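Glutathione transferase o1 (Bombyx mori, PDB 3RBT) probably conjugates glutathione to substrates and reduces dehydroascorbate with glutathione, as an omega-class glutathione transferase. Local coordinates at residues Ile123-Phe137 / Leu175-Leu189. Sequence-based numbering, arbitrary orientation.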
ATOM      1  N   ILE A 123      -2.599  -6.489   6.362  1.00 17.56           N
ATOM      2  CA  ILE A 123      -3.550  -5.981   5.376  1.00 17.89           C
ATOM      3  C   ILE A 123      -3.100  -6.346   3.955  1.00 19.06           C
ATOM      4  O   ILE A 123      -3.902  -6.840   3.151  1.00 18.99           O
ATOM      5  CB  ILE A 123      -3.817  -4.456   5.517  1.00 17.18           C
ATOM      6  CG1 ILE A 123      -4.520  -4.168   6.856  1.00 17.57           C
ATOM      7  CG2 ILE A 123      -4.689  -3.967   4.364  1.00 15.23           C
ATOM      8  CD1 ILE A 123      -4.387  -2.720   7.353  1.00 18.59           C
ATOM      9  N   GLU A 124      -1.817  -6.119   3.658  1.00 19.97           N
ATOM     10  CA  GLU A 124      -1.282  -6.498   2.361  1.00 21.00           C
ATOM     11  C   GLU A 124      -1.379  -8.013   2.125  1.00 21.58           C
ATOM     12  O   GLU A 124      -1.874  -8.447   1.083  1.00 21.44           O
ATOM     13  CB  GLU A 124       0.150  -5.989   2.198  1.00 21.80           C
ATOM     14  CG  GLU A 124       0.793  -6.347   0.868  1.00 25.02           C
ATOM     15  CD  GLU A 124       0.208  -5.600  -0.327  1.00 28.05           C
ATOM     16  OE1 GLU A 124       0.451  -6.058  -1.470  1.00 31.40           O
ATOM     17  OE2 GLU A 124      -0.473  -4.563  -0.141  1.00 27.07           O
ATOM     18  N   ARG A 125      -0.909  -8.805   3.090  1.00 22.37           N
ATOM     19  CA  ARG A 125      -1.078 -10.261   3.065  1.00 23.18           C
ATOM     20  C   ARG A 125      -2.517 -10.731   2.800  1.00 22.25           C
ATOM     21  O   ARG A 125      -2.728 -11.709   2.071  1.00 22.53           O
ATOM     22  CB  ARG A 125      -0.585 -10.882   4.375  1.00 24.28           C
ATOM     23  CG  ARG A 125       0.886 -11.168   4.410  1.00 28.31           C
ATOM     24  CD  ARG A 125       1.355 -11.366   5.841  1.00 34.01           C
ATOM     25  NE  ARG A 125       2.805 -11.244   5.959  1.00 38.98           N
ATOM     26  CZ  ARG A 125       3.435 -10.771   7.030  1.00 41.45           C
ATOM     27  NH1 ARG A 125       2.746 -10.355   8.086  1.00 40.78           N
ATOM     28  NH2 ARG A 125       4.761 -10.694   7.040  1.00 43.68           N
ATOM     29  N   PHE A 126      -3.493 -10.035   3.389  1.00 20.67           N
ATOM     30  CA  PHE A 126      -4.914 -10.356   3.215  1.00 19.84           C
ATOM     31  C   PHE A 126      -5.373 -10.259   1.756  1.00 19.99           C
ATOM     32  O   PHE A 126      -6.373 -10.876   1.380  1.00 19.22           O
ATOM     33  CB  PHE A 126      -5.791  -9.464   4.108  1.00 18.61           C
ATOM     34  CG  PHE A 126      -7.219  -9.980   4.311  1.00 18.15           C
ATOM     35  CD1 PHE A 126      -7.484 -11.026   5.192  1.00 17.54           C
ATOM     36  CD2 PHE A 126      -8.293  -9.377   3.656  1.00 17.02           C
ATOM     37  CE1 PHE A 126      -8.802 -11.487   5.392  1.00 18.61           C
ATOM     38  CE2 PHE A 126      -9.611  -9.825   3.846  1.00 15.26           C
ATOM     39  CZ  PHE A 126      -9.868 -10.877   4.712  1.00 17.48           C
ATOM     40  N   ASN A 127      -4.645  -9.499   0.935  1.00 20.46           N
ATOM     41  CA  ASN A 127      -4.992  -9.383  -0.494  1.00 21.12           C
ATOM     42  C   ASN A 127      -5.062 -10.727  -1.227  1.00 22.53           C
ATOM     43  O   ASN A 127      -5.763 -10.847  -2.237  1.00 22.58           O
ATOM     44  CB  ASN A 127      -4.035  -8.437  -1.232  1.00 20.79           C
ATOM     45  CG  ASN A 127      -4.302  -6.978  -0.925  1.00 20.71           C
ATOM     46  OD1 ASN A 127      -5.412  -6.594  -0.529  1.00 20.98           O
ATOM     47  ND2 ASN A 127      -3.280  -6.148  -1.107  1.00 20.51           N
ATOM     48  N   GLU A 128      -4.331 -11.722  -0.723  1.00 23.99           N
ATOM     49  CA  GLU A 128      -4.357 -13.067  -1.303  1.00 26.47           C
ATOM     50  C   GLU A 128      -5.706 -13.767  -1.056  1.00 26.74           C
ATOM     51  O   GLU A 128      -6.211 -14.491  -1.928  1.00 27.57           O
ATOM     52  CB  GLU A 128      -3.153 -13.907  -0.834  1.00 27.61           C
ATOM     53  CG  GLU A 128      -1.798 -13.342  -1.320  1.00 30.75           C
ATOM     54  CD  GLU A 128      -0.579 -14.148  -0.881  1.00 36.23           C
ATOM     55  OE1 GLU A 128      -0.620 -14.799   0.184  1.00 38.84           O
ATOM     56  OE2 GLU A 128       0.441 -14.120  -1.605  1.00 39.17           O
ATOM     57  N   LEU A 129      -6.304 -13.514   0.109  1.00 26.38           N
ATOM     58  CA  LEU A 129      -7.638 -14.023   0.425  1.00 26.49           C
ATOM     59  C   LEU A 129      -8.674 -13.317  -0.452  1.00 26.12           C
ATOM     60  O   LEU A 129      -9.588 -13.955  -0.984  1.00 26.55           O
ATOM     61  CB  LEU A 129      -7.925 -13.857   1.922  1.00 26.27           C
ATOM     62  CG  LEU A 129      -9.233 -14.233   2.659  1.00 27.89           C
ATOM     63  CD1 LEU A 129     -10.154 -15.132   1.878  1.00 31.12           C
ATOM     64  CD2 LEU A 129      -8.922 -14.883   3.991  1.00 26.83           C
ATOM     65  N   ILE A 130      -8.501 -12.009  -0.630  1.00 25.06           N
ATOM     66  CA  ILE A 130      -9.366 -11.218  -1.501  1.00 24.96           C
ATOM     67  C   ILE A 130      -9.361 -11.757  -2.944  1.00 26.28           C
ATOM     68  O   ILE A 130     -10.435 -11.967  -3.523  1.00 26.46           O
ATOM     69  CB  ILE A 130      -8.998  -9.715  -1.458  1.00 23.70           C
ATOM     70  CG1 ILE A 130      -9.253  -9.138  -0.055  1.00 23.33           C
ATOM     71  CG2 ILE A 130      -9.777  -8.942  -2.495  1.00 23.56           C
ATOM     72  CD1 ILE A 130      -8.716  -7.725   0.150  1.00 21.46           C
ATOM     73  N   LYS A 131      -8.169 -11.998  -3.500  1.00 26.83           N
ATOM     74  CA  LYS A 131      -8.032 -12.531  -4.867  1.00 28.80           C
ATOM     75  C   LYS A 131      -8.781 -13.857  -5.042  1.00 29.94           C
ATOM     76  O   LYS A 131      -9.561 -14.011  -5.980  1.00 30.31           O
ATOM     77  CB  LYS A 131      -6.557 -12.711  -5.268  1.00 29.26           C
ATOM     78  CG  LYS A 131      -5.788 -11.408  -5.462  1.00 30.11           C
ATOM     79  CD  LYS A 131      -4.304 -11.676  -5.765  1.00 32.57           C
ATOM     80  CE  LYS A 131      -3.528 -10.370  -5.893  1.00 34.07           C
ATOM     81  NZ  LYS A 131      -2.174 -10.601  -6.479  1.00 38.01           N
ATOM     82  N   GLY A 132      -8.529 -14.800  -4.132  1.00 30.68           N
ATOM     83  CA  GLY A 132      -9.229 -16.085  -4.105  1.00 32.31           C
ATOM     84  C   GLY A 132     -10.740 -15.957  -3.966  1.00 32.58           C
ATOM     85  O   GLY A 132     -11.493 -16.662  -4.636  1.00 33.61           O
ATOM     86  N   SER A 133     -11.192 -15.050  -3.104  1.00 31.80           N
ATOM     87  CA  SER A 133     -12.625 -14.853  -2.906  1.00 32.38           C
ATOM     88  C   SER A 133     -13.276 -14.246  -4.156  1.00 32.88           C
ATOM     89  O   SER A 133     -14.398 -14.614  -4.527  1.00 33.61           O
ATOM     90  CB  SER A 133     -12.892 -13.992  -1.668  1.00 31.13           C
ATOM     91  OG  SER A 133     -12.729 -12.623  -1.970  1.00 31.11           O
ATOM     92  N   LEU A 134     -12.556 -13.329  -4.800  1.00 32.70           N
ATOM     93  CA  LEU A 134     -12.992 -12.682  -6.028  1.00 33.62           C
ATOM     94  C   LEU A 134     -13.261 -13.703  -7.143  1.00 35.28           C
ATOM     95  O   LEU A 134     -14.316 -13.675  -7.778  1.00 35.81           O
ATOM     96  CB  LEU A 134     -11.924 -11.678  -6.472  1.00 33.52           C
ATOM     97  CG  LEU A 134     -12.209 -10.616  -7.534  1.00 34.82           C
ATOM     98  CD1 LEU A 134     -13.276  -9.647  -7.071  1.00 34.41           C
ATOM     99  CD2 LEU A 134     -10.917  -9.854  -7.839  1.00 35.84           C
ATOM    100  N   GLU A 135     -12.297 -14.594  -7.366  1.00 35.91           N
ATOM    101  CA  GLU A 135     -12.412 -15.660  -8.353  1.00 37.78           C
ATOM    102  C   GLU A 135     -13.541 -16.631  -7.993  1.00 38.47           C
ATOM    103  O   GLU A 135     -14.271 -17.107  -8.869  1.00 39.34           O
ATOM    104  CB  GLU A 135     -11.080 -16.408  -8.455  1.00 38.53           C
ATOM    105  CG  GLU A 135     -11.065 -17.585  -9.426  1.00 41.32           C
ATOM    106  CD  GLU A 135      -9.718 -18.293  -9.467  1.00 43.24           C
ATOM    107  OE1 GLU A 135      -9.662 -19.441  -9.948  1.00 46.48           O
ATOM    108  OE2 GLU A 135      -8.711 -17.706  -9.013  1.00 43.19           O
ATOM    109  N   CYS A 136     -13.665 -16.913  -6.696  1.00 37.69           N
ATOM    110  CA  CYS A 136     -14.676 -17.818  -6.174  1.00 38.37           C
ATOM    111  C   CYS A 136     -16.084 -17.345  -6.523  1.00 38.44           C
ATOM    112  O   CYS A 136     -16.868 -18.101  -7.091  1.00 39.40           O
ATOM    113  CB  CYS A 136     -14.526 -17.963  -4.654  1.00 37.72           C
ATOM    114  SG  CYS A 136     -15.600 -19.202  -3.892  1.00 38.45           S
ATOM    115  N   PHE A 137     -16.387 -16.088  -6.200  1.00 37.10           N
ATOM    116  CA  PHE A 137     -17.743 -15.558  -6.361  1.00 37.31           C
ATOM    117  C   PHE A 137     -18.063 -15.285  -7.827  1.00 38.41           C
ATOM    118  O   PHE A 137     -19.222 -15.074  -8.194  1.00 39.05           O
ATOM    119  CB  PHE A 137     -17.947 -14.292  -5.516  1.00 35.46           C
ATOM    120  CG  PHE A 137     -17.666 -14.477  -4.042  1.00 34.11           C
ATOM    121  CD1 PHE A 137     -17.611 -15.751  -3.467  1.00 34.44           C
ATOM    122  CD2 PHE A 137     -17.490 -13.372  -3.222  1.00 31.12           C
ATOM    123  CE1 PHE A 137     -17.361 -15.914  -2.111  1.00 33.27           C
ATOM    124  CE2 PHE A 137     -17.241 -13.519  -1.869  1.00 31.03           C
ATOM    125  CZ  PHE A 137     -17.171 -14.795  -1.308  1.00 32.59           C
ATOM    126  N   LEU A 175      -7.068  -3.291  11.882  1.00 15.56           N
ATOM    127  CA  LEU A 175      -6.920  -4.569  11.171  1.00 15.77           C
ATOM    128  C   LEU A 175      -8.238  -5.378  11.153  1.00 16.03           C
ATOM    129  O   LEU A 175      -8.669  -5.844  10.095  1.00 16.01           O
ATOM    130  CB  LEU A 175      -5.754  -5.394  11.736  1.00 15.93           C
ATOM    131  CG  LEU A 175      -5.438  -6.733  11.053  1.00 17.19           C
ATOM    132  CD1 LEU A 175      -5.097  -6.554   9.548  1.00 15.32           C
ATOM    133  CD2 LEU A 175      -4.319  -7.471  11.779  1.00 16.93           C
ATOM    134  N   ASP A 176      -8.885  -5.510  12.310  1.00 16.30           N
ATOM    135  CA  ASP A 176     -10.190  -6.172  12.387  1.00 16.74           C
ATOM    136  C   ASP A 176     -11.202  -5.683  11.343  1.00 16.40           C
ATOM    137  O   ASP A 176     -11.783  -6.489  10.622  1.00 16.33           O
ATOM    138  CB  ASP A 176     -10.767  -6.030  13.793  1.00 16.95           C
ATOM    139  CG  ASP A 176      -9.866  -6.632  14.837  1.00 17.55           C
ATOM    140  OD1 ASP A 176      -9.896  -7.872  15.021  1.00 15.22           O
ATOM    141  OD2 ASP A 176      -9.111  -5.859  15.463  1.00 18.84           O
ATOM    142  N   TYR A 177     -11.404  -4.372  11.257  1.00 16.37           N
ATOM    143  CA  TYR A 177     -12.383  -3.819  10.323  1.00 16.06           C
ATOM    144  C   TYR A 177     -11.922  -3.870   8.857  1.00 15.72           C
ATOM    145  O   TYR A 177     -12.752  -4.037   7.963  1.00 15.18           O
ATOM    146  CB  TYR A 177     -12.774  -2.389  10.707  1.00 15.76           C
ATOM    147  CG  TYR A 177     -13.557  -2.275  12.009  1.00 16.66           C
ATOM    148  CD1 TYR A 177     -13.082  -1.502  13.066  1.00 15.82           C
ATOM    149  CD2 TYR A 177     -14.777  -2.928  12.169  1.00 16.34           C
ATOM    150  CE1 TYR A 177     -13.804  -1.387  14.251  1.00 18.14           C
ATOM    151  CE2 TYR A 177     -15.501  -2.814  13.347  1.00 17.99           C
ATOM    152  CZ  TYR A 177     -15.007  -2.053  14.384  1.00 18.56           C
ATOM    153  OH  TYR A 177     -15.732  -1.951  15.553  1.00 20.84           O
ATOM    154  N   MET A 178     -10.616  -3.718   8.619  1.00 15.62           N
ATOM    155  CA  MET A 178     -10.060  -3.800   7.260  1.00 15.99           C
ATOM    156  C   MET A 178     -10.311  -5.170   6.629  1.00 16.77           C
ATOM    157  O   MET A 178     -10.550  -5.284   5.433  1.00 17.36           O
ATOM    158  CB  MET A 178      -8.548  -3.513   7.255  1.00 16.32           C
ATOM    159  CG  MET A 178      -8.150  -2.037   7.485  1.00 16.04           C
ATOM    160  SD  MET A 178      -9.066  -0.836   6.500  1.00 16.39           S
ATOM    161  CE  MET A 178      -8.129  -0.812   4.992  1.00 17.79           C
ATOM    162  N   VAL A 179     -10.263  -6.196   7.463  1.00 17.25           N
ATOM    163  CA  VAL A 179     -10.318  -7.587   7.053  1.00 18.33           C
ATOM    164  C   VAL A 179     -11.764  -8.119   7.003  1.00 18.70           C
ATOM    165  O   VAL A 179     -12.087  -9.012   6.200  1.00 19.59           O
ATOM    166  CB  VAL A 179      -9.419  -8.399   8.036  1.00 18.99           C
ATOM    167  CG1 VAL A 179     -10.013  -9.689   8.449  1.00 21.21           C
ATOM    168  CG2 VAL A 179      -7.993  -8.545   7.479  1.00 19.82           C
ATOM    169  N   TRP A 180     -12.629  -7.542   7.833  1.00 17.83           N
ATOM    170  CA  TRP A 180     -13.978  -8.069   8.033  1.00 18.20           C
ATOM    171  C   TRP A 180     -14.849  -8.245   6.778  1.00 17.90           C
ATOM    172  O   TRP A 180     -15.482  -9.290   6.634  1.00 18.88           O
ATOM    173  CB  TRP A 180     -14.752  -7.283   9.102  1.00 17.95           C
ATOM    174  CG  TRP A 180     -16.066  -7.954   9.399  1.00 18.83           C
ATOM    175  CD1 TRP A 180     -17.308  -7.492   9.109  1.00 18.48           C
ATOM    176  CD2 TRP A 180     -16.245  -9.251   9.991  1.00 19.11           C
ATOM    177  NE1 TRP A 180     -18.263  -8.411   9.500  1.00 19.39           N
ATOM    178  CE2 TRP A 180     -17.628  -9.501  10.040  1.00 19.82           C
ATOM    179  CE3 TRP A 180     -15.361 -10.227  10.477  1.00 17.69           C
ATOM    180  CZ2 TRP A 180     -18.158 -10.680  10.584  1.00 21.38           C
ATOM    181  CZ3 TRP A 180     -15.884 -11.401  10.995  1.00 19.51           C
ATOM    182  CH2 TRP A 180     -17.270 -11.620  11.045  1.00 20.43           C
ATOM    183  N   PRO A 181     -14.907  -7.234   5.885  1.00 16.84           N
ATOM    184  CA  PRO A 181     -15.847  -7.374   4.775  1.00 17.46           C
ATOM    185  C   PRO A 181     -15.740  -8.707   4.017  1.00 18.03           C
ATOM    186  O   PRO A 181     -16.766  -9.317   3.731  1.00 18.93           O
ATOM    187  CB  PRO A 181     -15.494  -6.180   3.874  1.00 16.76           C
ATOM    188  CG  PRO A 181     -15.056  -5.153   4.844  1.00 15.25           C
ATOM    189  CD  PRO A 181     -14.229  -5.923   5.834  1.00 15.94           C
ATOM    190  N   TRP A 182     -14.522  -9.163   3.736  1.00 17.53           N
ATOM    191  CA  TRP A 182     -14.327 -10.430   3.038  1.00 18.44           C
ATOM    192  C   TRP A 182     -14.669 -11.627   3.916  1.00 19.03           C
ATOM    193  O   TRP A 182     -15.272 -12.585   3.439  1.00 19.64           O
ATOM    194  CB  TRP A 182     -12.916 -10.529   2.444  1.00 18.04           C
ATOM    195  CG  TRP A 182     -12.763  -9.537   1.330  1.00 18.77           C
ATOM    196  CD1 TRP A 182     -12.977  -9.757  -0.012  1.00 18.98           C
ATOM    197  CD2 TRP A 182     -12.409  -8.158   1.457  1.00 17.44           C
ATOM    198  NE1 TRP A 182     -12.762  -8.597  -0.718  1.00 17.84           N
ATOM    199  CE2 TRP A 182     -12.417  -7.600   0.160  1.00 17.58           C
ATOM    200  CE3 TRP A 182     -12.074  -7.336   2.546  1.00 17.71           C
ATOM    201  CZ2 TRP A 182     -12.096  -6.258  -0.079  1.00 15.33           C
ATOM    202  CZ3 TRP A 182     -11.762  -6.005   2.306  1.00 15.57           C
ATOM    203  CH2 TRP A 182     -11.782  -5.480   1.004  1.00 15.60           C
ATOM    204  N   VAL A 183     -14.324 -11.550   5.202  1.00 19.11           N
ATOM    205  CA  VAL A 183     -14.666 -12.614   6.144  1.00 20.03           C
ATOM    206  C   VAL A 183     -16.192 -12.812   6.256  1.00 20.70           C
ATOM    207  O   VAL A 183     -16.682 -13.940   6.232  1.00 21.89           O
ATOM    208  CB  VAL A 183     -13.992 -12.398   7.524  1.00 20.03           C
ATOM    209  CG1 VAL A 183     -14.447 -13.452   8.528  1.00 20.73           C
ATOM    210  CG2 VAL A 183     -12.478 -12.451   7.376  1.00 19.90           C
ATOM    211  N   GLU A 184     -16.938 -11.715   6.356  1.00 20.01           N
ATOM    212  CA  GLU A 184     -18.399 -11.789   6.443  1.00 20.66           C
ATOM    213  C   GLU A 184     -19.007 -12.453   5.199  1.00 21.65           C
ATOM    214  O   GLU A 184     -19.973 -13.215   5.302  1.00 22.29           O
ATOM    215  CB  GLU A 184     -18.981 -10.395   6.613  1.00 19.72           C
ATOM    216  CG  GLU A 184     -20.398 -10.373   7.123  1.00 20.31           C
ATOM    217  CD  GLU A 184     -20.905  -8.960   7.245  1.00 20.71           C
ATOM    218  OE1 GLU A 184     -21.425  -8.429   6.235  1.00 18.98           O
ATOM    219  OE2 GLU A 184     -20.766  -8.376   8.345  1.00 20.20           O
ATOM    220  N   ARG A 185     -18.430 -12.141   4.034  1.00 21.09           N
ATOM    221  CA  ARG A 185     -18.847 -12.726   2.761  1.00 22.01           C
ATOM    222  C   ARG A 185     -18.585 -14.228   2.681  1.00 23.16           C
ATOM    223  O   ARG A 185     -19.374 -14.952   2.086  1.00 23.79           O
ATOM    224  CB  ARG A 185     -18.194 -12.002   1.583  1.00 20.96           C
ATOM    225  CG  ARG A 185     -18.866 -10.674   1.280  1.00 20.63           C
ATOM    226  CD  ARG A 185     -17.994  -9.733   0.457  1.00 19.04           C
ATOM    227  NE  ARG A 185     -18.751  -8.524   0.131  1.00 19.90           N
ATOM    228  CZ  ARG A 185     -18.990  -7.529   0.987  1.00 20.66           C
ATOM    229  NH1 ARG A 185     -18.530  -7.586   2.232  1.00 19.96           N
ATOM    230  NH2 ARG A 185     -19.703  -6.475   0.603  1.00 21.05           N
ATOM    231  N   LEU A 186     -17.502 -14.690   3.305  1.00 23.58           N
ATOM    232  CA  LEU A 186     -17.147 -16.116   3.281  1.00 25.09           C
ATOM    233  C   LEU A 186     -18.237 -17.032   3.820  1.00 26.50           C
ATOM    234  O   LEU A 186     -18.395 -18.151   3.335  1.00 26.98           O
ATOM    235  CB  LEU A 186     -15.831 -16.382   4.013  1.00 25.37           C
ATOM    236  CG  LEU A 186     -14.582 -15.756   3.387  1.00 25.68           C
ATOM    237  CD1 LEU A 186     -13.340 -16.082   4.211  1.00 27.27           C
ATOM    238  CD2 LEU A 186     -14.405 -16.189   1.930  1.00 28.18           C
ATOM    239  N   TYR A 187     -18.987 -16.552   4.817  1.00 26.48           N
ATOM    240  CA  TYR A 187     -20.094 -17.322   5.398  1.00 28.14           C
ATOM    241  C   TYR A 187     -21.129 -17.777   4.351  1.00 29.47           C
ATOM    242  O   TYR A 187     -21.844 -18.748   4.577  1.00 30.75           O
ATOM    243  CB  TYR A 187     -20.788 -16.541   6.529  1.00 27.92           C
ATOM    244  CG  TYR A 187     -19.933 -16.291   7.767  1.00 27.80           C
ATOM    245  CD1 TYR A 187     -19.686 -17.305   8.697  1.00 29.81           C
ATOM    246  CD2 TYR A 187     -19.401 -15.033   8.021  1.00 26.93           C
ATOM    247  CE1 TYR A 187     -18.911 -17.066   9.840  1.00 29.16           C
ATOM    248  CE2 TYR A 187     -18.631 -14.783   9.152  1.00 26.26           C
ATOM    249  CZ  TYR A 187     -18.386 -15.800  10.051  1.00 28.24           C
ATOM    250  OH  TYR A 187     -17.625 -15.537  11.164  1.00 27.74           O
ATOM    251  N   LEU A 188     -21.206 -17.084   3.210  1.00 29.39           N
ATOM    252  CA  LEU A 188     -22.114 -17.494   2.133  1.00 31.14           C
ATOM    253  C   LEU A 188     -21.809 -18.928   1.674  1.00 33.23           C
ATOM    254  O   LEU A 188     -22.696 -19.630   1.194  1.00 34.28           O
ATOM    255  CB  LEU A 188     -22.074 -16.516   0.945  1.00 29.97           C
ATOM    256  CG  LEU A 188     -20.869 -16.454  -0.012  1.00 28.99           C
ATOM    257  CD1 LEU A 188     -20.906 -17.550  -1.064  1.00 30.51           C
ATOM    258  CD2 LEU A 188     -20.781 -15.101  -0.703  1.00 27.47           C
ATOM    259  N   LEU A 189     -20.555 -19.345   1.844  1.00 33.76           N
ATOM    260  CA  LEU A 189     -20.089 -20.647   1.390  1.00 36.66           C
ATOM    261  C   LEU A 189     -20.778 -21.793   2.128  1.00 38.89           C
ATOM    262  O   LEU A 189     -20.768 -22.928   1.659  1.00 40.66           O
ATOM    263  CB  LEU A 189     -18.567 -20.760   1.542  1.00 36.21           C
ATOM    264  CG  LEU A 189     -17.826 -21.193   0.275  1.00 38.11           C
ATOM    265  CD1 LEU A 189     -17.314 -19.971  -0.464  1.00 37.35           C
ATOM    266  CD2 LEU A 189     -16.679 -22.154   0.582  1.00 40.33           C
TER
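F126 and I130 meet V179 and W182 in a buried, apolar packing of two parallel helices in the all-helical C-terminal domain of the GST fold; F137 packs on L188 in the turn that follows. The segment axes of 123-137 and 175-186 run 3° apart, 10.4 Å from each other at closest approach. At one end, I123 CG1 touches L175 CD1. Next comes the F126 ring, with CG anti to the backbone N (chi1 -163°), which carries it across to the second helix. V179 CG2 sits over one ring face, 3.5 Å from the F126 centroid, in a CH-pi contact. W182 CB and V183 CG2 lie at the F126 ring edge, and W182 CE3 is 3.7 Å from F126 CE2. I130 CG1 stands almost on the normal of the W182 five-membered ring, 3.5 Å from its centroid. S133 OG meets the W182 ring edge, 3.5 Å from CD1, and hydrogen-bonds back to I130 O at 2.8 Å. An alanine at W182 would keep the CB contact but would probably leave a gap under I130 and take the indole away from F126 CE2. Toward the C-terminal ends, L188 CD2 lies over a face of F137, 3.9 Å from the ring centroid. Of the R185 side chain, CB touches F137 CE2; its guanidinium turns away to P181 O, M34 and H39. The two segments are thus joined by dispersion and CH-pi contacts, while S133 and R185 hydrogen-bond elsewhere.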